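LAO/AO transport system kinase (Escherichia coli, PDB 2P67) belongs to the MeaB family of P-loop GTPases, and probably works as a nucleotide-binding protein built on a parallel beta sheet. Local coordinates at residues Thr62-Leu73 with Ile153-Glu163; Asp297-Thr305 with Gly319-Ile327. All coordinates share one frame; numbering follows the deposited sequence. Where two conformers were deposited one is given.

Interaction 1: residues Thr62-Leu73 with Ile153-Glu163; sequences TGTPGAGKSTFL and IVETVGVGQSE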
# COMPACT_ATOMS: atom_id res chain seq x y z
N THR A 62 -14.66 12.19 3.93
CA THR A 62 -13.53 13.12 4.07
C THR A 62 -13.77 14.38 3.23
O THR A 62 -14.47 14.34 2.22
CB THR A 62 -12.15 12.48 3.74
OG1 THR A 62 -12.10 12.04 2.36
CG2 THR A 62 -11.87 11.32 4.66
N GLY A 63 -13.21 15.50 3.65
CA GLY A 63 -13.26 16.69 2.81
C GLY A 63 -11.91 17.36 2.85
O GLY A 63 -11.29 17.45 3.91
N THR A 64 -11.44 17.82 1.69
CA THR A 64 -10.23 18.63 1.63
C THR A 64 -10.54 20.03 2.18
O THR A 64 -11.71 20.43 2.21
CB THR A 64 -9.66 18.72 0.19
OG1 THR A 64 -10.67 19.20 -0.70
CG2 THR A 64 -9.18 17.35 -0.28
N PRO A 65 -9.52 20.76 2.64
CA PRO A 65 -9.76 22.16 3.03
C PRO A 65 -10.44 22.94 1.89
O PRO A 65 -9.96 22.92 0.74
CB PRO A 65 -8.36 22.70 3.31
CG PRO A 65 -7.58 21.47 3.73
CD PRO A 65 -8.11 20.37 2.86
N GLY A 66 -11.56 23.59 2.22
CA GLY A 66 -12.34 24.37 1.25
C GLY A 66 -13.37 23.59 0.46
O GLY A 66 -14.01 24.14 -0.45
N ALA A 67 -13.55 22.31 0.81
CA ALA A 67 -14.45 21.41 0.06
C ALA A 67 -15.92 21.50 0.50
O ALA A 67 -16.79 20.90 -0.15
CB ALA A 67 -13.96 19.96 0.14
N GLY A 68 -16.17 22.21 1.60
CA GLY A 68 -17.52 22.46 2.11
C GLY A 68 -18.09 21.28 2.88
O GLY A 68 -19.29 20.99 2.79
N LYS A 69 -17.22 20.60 3.63
CA LYS A 69 -17.59 19.39 4.36
C LYS A 69 -18.70 19.67 5.38
O LYS A 69 -19.66 18.89 5.48
CB LYS A 69 -16.35 18.78 5.03
CG LYS A 69 -16.64 17.57 5.92
CD LYS A 69 -15.37 16.76 6.24
CE LYS A 69 -14.29 17.55 6.98
NZ LYS A 69 -14.66 17.94 8.38
N SER A 70 -18.57 20.76 6.12
CA SER A 70 -19.57 21.11 7.15
C SER A 70 -20.97 21.31 6.55
O SER A 70 -21.95 20.77 7.07
CB SER A 70 -19.16 22.37 7.91
OG SER A 70 -18.04 22.13 8.75
N THR A 71 -21.07 22.09 5.47
CA THR A 71 -22.38 22.35 4.85
C THR A 71 -22.96 21.10 4.22
O THR A 71 -24.17 20.85 4.32
CB THR A 71 -22.33 23.51 3.82
OG1 THR A 71 -21.51 23.16 2.69
CG2 THR A 71 -21.78 24.76 4.47
N PHE A 72 -22.09 20.30 3.59
CA PHE A 72 -22.51 19.04 3.02
C PHE A 72 -23.06 18.10 4.09
O PHE A 72 -24.14 17.55 3.92
CB PHE A 72 -21.38 18.35 2.23
CG PHE A 72 -21.71 16.94 1.84
CD1 PHE A 72 -22.53 16.70 0.74
CD2 PHE A 72 -21.24 15.86 2.58
CE1 PHE A 72 -22.88 15.40 0.38
CE2 PHE A 72 -21.58 14.55 2.24
CZ PHE A 72 -22.40 14.32 1.12
N LEU A 73 -22.31 17.90 5.17
CA LEU A 73 -22.75 17.02 6.25
C LEU A 73 -24.08 17.43 6.85
O LEU A 73 -24.93 16.58 7.15
CB LEU A 73 -21.68 16.93 7.34
CG LEU A 73 -20.47 16.07 6.97
CD1 LEU A 73 -19.40 16.25 8.04
CD2 LEU A 73 -20.87 14.59 6.80
N ILE A 153 -21.83 8.10 10.57
CA ILE A 153 -20.89 8.76 9.67
C ILE A 153 -19.63 9.12 10.43
O ILE A 153 -19.70 9.84 11.43
CB ILE A 153 -21.49 10.05 9.09
CG1 ILE A 153 -22.80 9.75 8.34
CG2 ILE A 153 -20.48 10.75 8.14
CD1 ILE A 153 -23.50 10.99 7.82
N VAL A 154 -18.49 8.60 9.98
CA VAL A 154 -17.23 9.02 10.54
C VAL A 154 -16.61 10.02 9.56
O VAL A 154 -16.53 9.76 8.35
CB VAL A 154 -16.30 7.81 10.91
CG1 VAL A 154 -15.88 6.98 9.68
CG2 VAL A 154 -15.08 8.28 11.71
N GLU A 155 -16.22 11.18 10.07
CA GLU A 155 -15.74 12.19 9.14
C GLU A 155 -14.45 12.84 9.60
O GLU A 155 -14.22 12.99 10.79
CB GLU A 155 -16.83 13.23 8.85
CG GLU A 155 -17.31 14.01 10.06
CD GLU A 155 -16.59 15.32 10.20
OE1 GLU A 155 -17.02 16.13 11.05
OE2 GLU A 155 -15.61 15.58 9.47
N THR A 156 -13.59 13.20 8.65
CA THR A 156 -12.38 13.91 8.98
C THR A 156 -11.87 14.63 7.73
O THR A 156 -12.41 14.45 6.65
CB THR A 156 -11.29 12.99 9.62
OG1 THR A 156 -10.28 13.78 10.28
CG2 THR A 156 -10.66 12.05 8.58
N VAL A 157 -10.84 15.45 7.92
CA VAL A 157 -10.21 16.16 6.82
C VAL A 157 -9.45 15.16 5.96
O VAL A 157 -8.80 14.24 6.48
CB VAL A 157 -9.26 17.27 7.33
CG1 VAL A 157 -8.62 18.00 6.16
CG2 VAL A 157 -10.02 18.27 8.18
N GLY A 158 -9.54 15.34 4.65
CA GLY A 158 -8.79 14.55 3.71
C GLY A 158 -7.46 15.24 3.54
O GLY A 158 -7.37 16.33 2.94
N VAL A 159 -6.43 14.62 4.13
CA VAL A 159 -5.06 15.11 4.14
C VAL A 159 -4.18 13.92 4.49
O VAL A 159 -4.57 13.05 5.28
CB VAL A 159 -4.85 16.27 5.18
CG1 VAL A 159 -5.02 15.77 6.62
CG2 VAL A 159 -3.49 16.94 4.99
N GLY A 160 -2.99 13.86 3.89
CA GLY A 160 -2.12 12.72 4.08
C GLY A 160 -2.80 11.43 3.67
O GLY A 160 -3.22 11.26 2.52
N GLN A 161 -2.95 10.53 4.64
CA GLN A 161 -3.46 9.18 4.39
C GLN A 161 -4.81 8.96 5.08
O GLN A 161 -5.26 7.82 5.26
CB GLN A 161 -2.43 8.15 4.88
CG GLN A 161 -2.00 8.33 6.35
CD GLN A 161 -1.18 9.62 6.59
OE1 GLN A 161 -1.69 10.61 7.15
NE2 GLN A 161 0.08 9.61 6.16
N SER A 162 -5.47 10.05 5.47
CA SER A 162 -6.69 9.97 6.26
C SER A 162 -7.82 9.25 5.50
O SER A 162 -8.66 8.57 6.11
CB SER A 162 -7.13 11.35 6.75
OG SER A 162 -7.52 12.16 5.65
N GLU A 163 -7.83 9.37 4.17
CA GLU A 163 -8.82 8.67 3.35
C GLU A 163 -8.70 7.16 3.55
O GLU A 163 -9.71 6.49 3.80
CB GLU A 163 -8.70 9.01 1.85
CG GLU A 163 -8.89 10.48 1.51
CD GLU A 163 -7.59 11.25 1.54
OE1 GLU A 163 -6.55 10.65 1.90
OE2 GLU A 163 -7.61 12.44 1.19

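Interaction 2: residues Asp297-Thr305 with Gly319-Ile327; sequences DFDRYYRQT and GLRQLSEFI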
# COMPACT_ATOMS: atom_id res chain seq x y z
N ASP A 297 18.06 -0.42 23.60
CA ASP A 297 19.19 -1.23 23.16
C ASP A 297 19.04 -1.69 21.72
O ASP A 297 20.01 -1.66 20.94
CB ASP A 297 19.36 -2.45 24.07
CG ASP A 297 19.95 -2.09 25.42
OD1 ASP A 297 20.60 -1.02 25.54
OD2 ASP A 297 19.76 -2.88 26.37
N PHE A 298 17.83 -2.13 21.36
CA PHE A 298 17.60 -2.59 20.00
C PHE A 298 17.64 -1.45 18.99
O PHE A 298 18.16 -1.61 17.89
CB PHE A 298 16.28 -3.37 19.85
CG PHE A 298 16.05 -3.83 18.44
CD1 PHE A 298 16.71 -4.96 17.96
CD2 PHE A 298 15.23 -3.11 17.59
CE1 PHE A 298 16.52 -5.39 16.63
CE2 PHE A 298 15.04 -3.53 16.26
CZ PHE A 298 15.69 -4.66 15.79
N ASP A 299 17.05 -0.31 19.35
CA ASP A 299 17.05 0.87 18.50
C ASP A 299 18.48 1.29 18.16
O ASP A 299 18.79 1.63 17.01
CB ASP A 299 16.30 2.03 19.17
CG ASP A 299 16.46 3.34 18.43
OD1 ASP A 299 15.95 3.45 17.29
OD2 ASP A 299 17.11 4.26 18.97
N ARG A 300 19.35 1.24 19.17
CA ARG A 300 20.76 1.59 19.02
C ARG A 300 21.47 0.63 18.06
O ARG A 300 22.10 1.07 17.09
CB ARG A 300 21.44 1.60 20.40
CG ARG A 300 22.96 1.84 20.38
CD ARG A 300 23.49 2.19 21.77
NE ARG A 300 22.94 3.47 22.25
CZ ARG A 300 22.14 3.61 23.31
NH1 ARG A 300 21.77 2.55 24.03
NH2 ARG A 300 21.70 4.81 23.65
N TYR A 301 21.33 -0.67 18.31
CA TYR A 301 21.93 -1.71 17.49
C TYR A 301 21.38 -1.69 16.06
O TYR A 301 22.13 -1.90 15.09
CB TYR A 301 21.67 -3.08 18.11
CG TYR A 301 22.50 -4.18 17.50
CD1 TYR A 301 23.83 -4.35 17.88
CD2 TYR A 301 21.97 -5.04 16.55
CE1 TYR A 301 24.61 -5.35 17.33
CE2 TYR A 301 22.75 -6.05 15.98
CZ TYR A 301 24.07 -6.20 16.39
OH TYR A 301 24.86 -7.18 15.86
N TYR A 302 20.08 -1.45 15.93
CA TYR A 302 19.44 -1.31 14.62
C TYR A 302 20.04 -0.15 13.82
O TYR A 302 20.36 -0.30 12.63
CB TYR A 302 17.91 -1.17 14.77
CG TYR A 302 17.21 -1.05 13.44
CD1 TYR A 302 16.99 -2.18 12.65
CD2 TYR A 302 16.75 0.18 12.98
CE1 TYR A 302 16.34 -2.09 11.41
CE2 TYR A 302 16.10 0.28 11.74
CZ TYR A 302 15.92 -0.85 10.96
OH TYR A 302 15.28 -0.74 9.76
N ARG A 303 20.20 1.00 14.47
CA ARG A 303 20.72 2.19 13.80
C ARG A 303 22.19 2.02 13.41
O ARG A 303 22.59 2.45 12.34
CB ARG A 303 20.50 3.45 14.63
CG ARG A 303 19.03 3.93 14.66
CD ARG A 303 18.86 5.25 15.43
NE ARG A 303 18.86 5.05 16.89
CZ ARG A 303 19.85 5.41 17.70
NH1 ARG A 303 19.76 5.18 19.01
NH2 ARG A 303 20.94 6.02 17.23
N GLN A 304 22.98 1.37 14.27
CA GLN A 304 24.38 1.05 13.95
C GLN A 304 24.49 0.06 12.79
O GLN A 304 25.40 0.15 11.97
CB GLN A 304 25.12 0.52 15.19
CG GLN A 304 25.37 1.58 16.28
CD GLN A 304 26.03 2.87 15.77
OE1 GLN A 304 25.49 3.96 15.97
NE2 GLN A 304 27.17 2.75 15.11
N THR A 305 23.56 -0.89 12.72
CA THR A 305 23.51 -1.84 11.62
C THR A 305 23.18 -1.13 10.32
O THR A 305 23.88 -1.31 9.33
CB THR A 305 22.51 -2.98 11.88
OG1 THR A 305 22.89 -3.68 13.07
CG2 THR A 305 22.46 -3.94 10.67
N GLY A 319 23.72 -7.72 7.61
CA GLY A 319 22.92 -6.80 8.42
C GLY A 319 21.70 -7.50 9.01
O GLY A 319 21.43 -7.42 10.22
N LEU A 320 20.98 -8.22 8.15
CA LEU A 320 19.77 -8.93 8.56
C LEU A 320 20.07 -10.03 9.58
O LEU A 320 19.42 -10.11 10.61
CB LEU A 320 19.03 -9.50 7.35
CG LEU A 320 17.71 -10.22 7.63
CD1 LEU A 320 16.66 -9.25 8.16
CD2 LEU A 320 17.21 -10.92 6.37
N ARG A 321 21.06 -10.87 9.27
CA ARG A 321 21.44 -11.97 10.16
C ARG A 321 21.75 -11.49 11.58
O ARG A 321 21.27 -12.05 12.56
CB ARG A 321 22.63 -12.75 9.59
CG ARG A 321 23.01 -13.99 10.41
CD ARG A 321 24.23 -14.69 9.82
NE ARG A 321 25.43 -13.86 9.85
CZ ARG A 321 25.99 -13.28 8.79
NH1 ARG A 321 25.47 -13.44 7.57
NH2 ARG A 321 27.09 -12.55 8.95
N GLN A 322 22.57 -10.44 11.69
CA GLN A 322 22.96 -9.97 13.00
C GLN A 322 21.81 -9.30 13.75
O GLN A 322 21.74 -9.39 14.97
CB GLN A 322 24.19 -9.07 12.92
CG GLN A 322 23.99 -7.70 12.32
CD GLN A 322 25.29 -6.93 12.26
OE1 GLN A 322 26.36 -7.52 12.09
NE2 GLN A 322 25.20 -5.61 12.40
N LEU A 323 20.91 -8.64 13.02
CA LEU A 323 19.69 -8.16 13.66
C LEU A 323 18.87 -9.33 14.22
O LEU A 323 18.39 -9.26 15.35
CB LEU A 323 18.85 -7.31 12.70
CG LEU A 323 19.39 -5.90 12.49
CD1 LEU A 323 18.72 -5.27 11.26
CD2 LEU A 323 19.23 -5.04 13.75
N SER A 324 18.74 -10.40 13.44
CA SER A 324 18.00 -11.60 13.85
C SER A 324 18.62 -12.24 15.09
O SER A 324 17.91 -12.60 16.03
CB SER A 324 17.97 -12.63 12.73
OG SER A 324 17.18 -12.18 11.64
N GLU A 325 19.93 -12.39 15.08
CA GLU A 325 20.66 -12.93 16.23
C GLU A 325 20.48 -12.06 17.47
O GLU A 325 20.25 -12.58 18.56
CB GLU A 325 22.15 -13.09 15.90
CG GLU A 325 22.43 -14.15 14.84
CD GLU A 325 23.91 -14.30 14.49
OE1 GLU A 325 24.74 -13.44 14.86
OE2 GLU A 325 24.24 -15.30 13.81
N PHE A 326 20.58 -10.74 17.31
CA PHE A 326 20.35 -9.82 18.42
C PHE A 326 18.96 -10.02 19.02
O PHE A 326 18.81 -10.07 20.24
CB PHE A 326 20.54 -8.36 17.99
CG PHE A 326 20.50 -7.38 19.14
CD1 PHE A 326 21.69 -6.97 19.76
CD2 PHE A 326 19.29 -6.86 19.59
CE1 PHE A 326 21.66 -6.06 20.82
CE2 PHE A 326 19.25 -5.94 20.65
CZ PHE A 326 20.44 -5.55 21.26
N ILE A 327 17.95 -10.15 18.15
CA ILE A 327 16.57 -10.38 18.59
C ILE A 327 16.38 -11.72 19.32
O ILE A 327 15.76 -11.75 20.39
CB ILE A 327 15.56 -10.21 17.42
CG1 ILE A 327 15.50 -8.74 16.99
CG2 ILE A 327 14.16 -10.72 17.80
CD1 ILE A 327 15.14 -8.54 15.56
O HOH W 1 23.84 -9.71 16.57

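Interaction 1: residues Thr62-Leu73 with Ile153-Glu163
Lys69 meets Glu155 in what matches, by family and sequence, the P-loop (Walker A motif) of a P-loop NTPase fold, the loop between strand 57-63 and helix 69-82. Their salt bridge joins NZ of Lys69 to OE2 of Glu155 at 2.8 Å, on the syn side of the carboxylate. The lysine chain is extended to CD and then bends at chi3 (60°) and chi4 (68°). The bends bring NZ to the carboxylate, while CE lies 3.6 Å from Thr156 O. In the P-loop family this lysine normally faces nucleotide phosphate, and none is modelled here.

Backbone bonds hold the two strands in parallel. Gly63 N donates to Thr156 O, in the carbonyl plane. Gly158 N donates to Gly63 O at 2.8 Å; this bond is nearly straight, but it comes from above the carbonyl plane. Thr156 OG1 bonds Val92 O on strand 87-92. Ser162 OG donates to Val157 O at 2.6 Å and accepts from Val159 N, linking the strand end to the turn that follows.

Apolar contacts complete the join. Leu73 CD1 packs on CG and CD of Glu155, and its CD2 meets Ile153 CG2. At the loop end, Pro65 CD lies 4.1 Å from Val157 CG1.

Interaction 2: residues Asp297-Thr305 with Gly319-Ile327
Tyr301 lies against Phe326 and Gln322 where two helices, 296-310 and 316-328, pack as an antiparallel helical hairpin. The short segments run at 169° to each other, with axes 10.4 Å apart. From CB outward, Tyr301 runs across the partner helix. Its CB sits over the Phe326 face, 4.2 Å from the ring centroid, in a CH-pi contact. CG is anti to the backbone N (chi1 -167°), which lays the ring on Phe326 as an offset stack. The planes are 15° apart, and Phe326 CD1 stands over the centre of the tyrosine ring, 3.9 Å from CD1 and 4.1 Å from CE1. At the edge, CD2 meets Leu323 CD2. Farther out, CE2 lies 3.6 Å from Gln322 O, and CZ is near Gln322 NE2. The tip, OH, rests against CB of Gln322 and shares a water with Gln322 O.

Leu323 is a knob in the hole formed by Phe298, Tyr301, Tyr302 and Thr305. Its CD2 meets the Tyr302 ring at the edge. Phe298 completes an aromatic cluster with Tyr301 and Phe326, and its CE1 touches Ile327 CG1 at 3.5 Å. Phe293 packs edge-to-face on both Phe298 and Tyr302, and Thr284 of the second subunit packs on Leu323.

One direct hydrogen bond crosses the hairpin. Gln322 NE2 donates in its amide plane to Thr305 OG1 at 3.1 Å. That hydroxyl gives its own proton to Tyr301 O, within helix 296-310, at 2.8 Å.

The two contacts lie far apart, with centres 41 Å from each other and nearest atoms about 19 Å apart. They share no helix or strand. Interaction 1 is a buried part of the nucleotide-binding fold, its centre about 11 Å from the centre of the chain. Interaction 2 is partly buried and peripheral, its centre about 36 Å from the centre of the chain, where it packs against the second subunit. The chemistry follows the place. Residues 62-73 and 153-163 combine strand backbone bonds with a salt bridge. Residues 297-305 and 319-327 rely mostly on aromatic and aliphatic side chains. Yet the buried areas are close, 516 and 533 Å².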